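Local coordinates for sensor protein (Bacillus halodurans, PDB 3O5Y) that is the GAF domain of a sensor histidine kinase that probably passes phosphate from ATP to a protein histidine in two-component signalling, at residues Ile10-Met13 with Ile14-Lys18. Residues are numbered along the deposited sequence; the frame is centred on the assembly and turned at random.
Sequences INNM and IDKLK
I10 and I14 meet one turn apart on helix 6-20, the first helix of this GAF domain, and I14 can be followed outward from its backbone. CB rests near two carbonyl oxygens of the preceding turn, those of N11 and I10. I14 CG1, beside the backbone N (chi1 -72°), runs back over I10 O at 3.6 Å. I14 CD1, at the end of an extended chain, reaches CG2 of I10 at 3.7 Å, the two side chains crossing at a slant. The main chain ties the same pair: I14 N donates to I10 O at 2.9 Å. Cutting I14 back to an alanine is likely to open a gap beside I10 CG2 and remove the isoleucine contact with Y42 of strand 35-42. One step round the helix, M13, a selenomethionine, and L17 run alongside each other, M13 SE standing 4.2 Å from CD1 of L17. M13 also touches L133 and L137 of helix 124-142, while L17 reaches L130 there and I26 of strand 25-32. The opposite flank is polar. K16 folds its aliphatic chain past N12 O, and its CE comes to 3.4 Å from ND2 of N12, a contact of methylene with amide. D15 N donates to N11 O at 2.9 Å, although D15 OD2 lies 3.1 Å from that same oxygen, acceptor facing acceptor. The chemistry is that of an amphipathic helix: backbone bonds satisfy the carbonyls of I10 to M13, I10, M13, I14 and L17 turn hydrocarbon and selenium to the sheet and helix 124-142, and N11, N12, D15 and K16 keep amide and charge on the exposed side.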
ATOM      1  N   ILE A  10       8.969   5.588   6.677  1.00 52.82           N
ATOM      2  CA  ILE A  10       7.574   5.438   6.339  1.00 53.98           C
ATOM      3  C   ILE A  10       6.766   6.589   6.900  1.00 54.33           C
ATOM      4  O   ILE A  10       6.011   7.217   6.159  1.00 54.78           O
ATOM      5  CB  ILE A  10       7.006   4.047   6.792  1.00 56.30           C
ATOM      6  CG1 ILE A  10       7.392   2.978   5.778  1.00 58.21           C
ATOM      7  CG2 ILE A  10       5.484   4.048   6.892  1.00 57.98           C
ATOM      8  CD1 ILE A  10       8.610   2.245   6.136  1.00 58.43           C
ATOM      9  N   ASN A  11       6.931   6.875   8.193  1.00 54.95           N
ATOM     10  CA  ASN A  11       6.155   7.937   8.841  1.00 58.11           C
ATOM     11  C   ASN A  11       6.352   9.294   8.194  1.00 58.28           C
ATOM     12  O   ASN A  11       5.424  10.097   8.096  1.00 59.90           O
ATOM     13  CB  ASN A  11       6.477   8.023  10.324  1.00 60.05           C
ATOM     14  CG  ASN A  11       5.788   6.949  11.124  1.00 63.70           C
ATOM     15  OD1 ASN A  11       4.684   6.512  10.782  1.00 66.68           O
ATOM     16  ND2 ASN A  11       6.431   6.509  12.200  1.00 65.24           N
ATOM     17  N   ASN A  12       7.576   9.527   7.739  1.00 50.30           N
ATOM     18  CA  ASN A  12       7.930  10.759   7.092  1.00 51.83           C
ATOM     19  C   ASN A  12       7.229  10.847   5.755  1.00 50.47           C
ATOM     20  O   ASN A  12       6.787  11.910   5.345  1.00 51.06           O
ATOM     21  CB  ASN A  12       9.435  10.832   6.903  1.00 54.50           C
ATOM     22  CG  ASN A  12       9.841  11.924   5.953  1.00 58.75           C
ATOM     23  OD1 ASN A  12       9.788  13.109   6.303  1.00 65.63           O
ATOM     24  ND2 ASN A  12      10.232  11.543   4.728  1.00 58.15           N
HETATM   25  N   MSE A  13       7.131   9.708   5.086  1.00 50.59           N
HETATM   26  CA  MSE A  13       6.467   9.627   3.815  1.00 52.09           C
HETATM   27  C   MSE A  13       4.979   9.911   4.001  1.00 50.80           C
HETATM   28  O   MSE A  13       4.351  10.643   3.218  1.00 51.56           O
HETATM   29  CB  MSE A  13       6.642   8.239   3.268  1.00 54.72           C
HETATM   30  CG  MSE A  13       6.620   8.199   1.783  1.00 64.95           C
HETATM   31 SE   MSE A  13       5.223   7.004   1.166  1.00 86.51          SE
HETATM   32  CE  MSE A  13       5.389   5.487   2.405  1.00 81.31           C
ATOM     33  N   ILE A  14       4.425   9.326   5.052  1.00 49.06           N
ATOM     34  CA  ILE A  14       3.034   9.539   5.382  1.00 48.91           C
ATOM     35  C   ILE A  14       2.765  11.014   5.695  1.00 47.67           C
ATOM     36  O   ILE A  14       1.745  11.560   5.244  1.00 47.94           O
ATOM     37  CB  ILE A  14       2.573   8.575   6.499  1.00 50.71           C
ATOM     38  CG1 ILE A  14       2.464   7.161   5.909  1.00 52.68           C
ATOM     39  CG2 ILE A  14       1.229   8.998   7.051  1.00 52.50           C
ATOM     40  CD1 ILE A  14       2.381   6.046   6.927  1.00 56.26           C
ATOM     41  N   ASP A  15       3.691  11.659   6.413  1.00 46.69           N
ATOM     42  CA  ASP A  15       3.563  13.081   6.722  1.00 47.65           C
ATOM     43  C   ASP A  15       3.515  13.958   5.476  1.00 47.29           C
ATOM     44  O   ASP A  15       2.870  14.994   5.478  1.00 48.77           O
ATOM     45  CB  ASP A  15       4.698  13.583   7.630  1.00 50.48           C
ATOM     46  CG  ASP A  15       4.653  12.995   9.034  1.00 54.08           C
ATOM     47  OD1 ASP A  15       3.552  12.709   9.544  1.00 53.97           O
ATOM     48  OD2 ASP A  15       5.749  12.821   9.633  1.00 60.11           O
ATOM     49  N   LYS A  16       4.218  13.571   4.421  1.00 47.08           N
ATOM     50  CA  LYS A  16       4.188  14.370   3.210  1.00 49.30           C
ATOM     51  C   LYS A  16       2.870  14.148   2.479  1.00 49.69           C
ATOM     52  O   LYS A  16       2.267  15.104   1.960  1.00 52.19           O
ATOM     53  CB  LYS A  16       5.351  14.034   2.293  1.00 51.64           C
ATOM     54  CG  LYS A  16       6.723  14.371   2.841  1.00 53.58           C
ATOM     55  CD  LYS A  16       7.681  13.310   2.304  1.00 55.55           C
ATOM     56  CE  LYS A  16       9.134  13.713   2.288  1.00 60.04           C
ATOM     57  NZ  LYS A  16       9.892  12.838   1.322  1.00 61.01           N
ATOM     58  N   LEU A  17       2.414  12.897   2.458  1.00 46.65           N
ATOM     59  CA  LEU A  17       1.193  12.542   1.741  1.00 45.41           C
ATOM     60  C   LEU A  17      -0.024  13.257   2.301  1.00 44.58           C
ATOM     61  O   LEU A  17      -0.863  13.739   1.548  1.00 44.32           O
ATOM     62  CB  LEU A  17       0.970  11.027   1.695  1.00 46.00           C
ATOM     63  CG  LEU A  17       1.943  10.250   0.799  1.00 46.68           C
ATOM     64  CD1 LEU A  17       1.512   8.809   0.720  1.00 47.31           C
ATOM     65  CD2 LEU A  17       2.027  10.858  -0.599  1.00 44.60           C
ATOM     66  N   LYS A  18      -0.097  13.348   3.622  1.00 45.00           N
ATOM     67  CA  LYS A  18      -1.131  14.131   4.276  1.00 45.70           C
ATOM     68  C   LYS A  18      -1.347  15.526   3.654  1.00 45.41           C
ATOM     69  O   LYS A  18      -2.471  16.025   3.616  1.00 46.34           O
ATOM     70  CB  LYS A  18      -0.805  14.263   5.759  1.00 47.39           C
ATOM     71  CG  LYS A  18      -1.065  13.004   6.555  1.00 50.07           C
ATOM     72  CD  LYS A  18      -0.252  12.970   7.852  1.00 54.35           C
ATOM     73  CE  LYS A  18      -1.075  13.432   9.062  1.00 58.16           C
ATOM     74  NZ  LYS A  18      -0.506  12.900  10.352  1.00 59.95           N
TER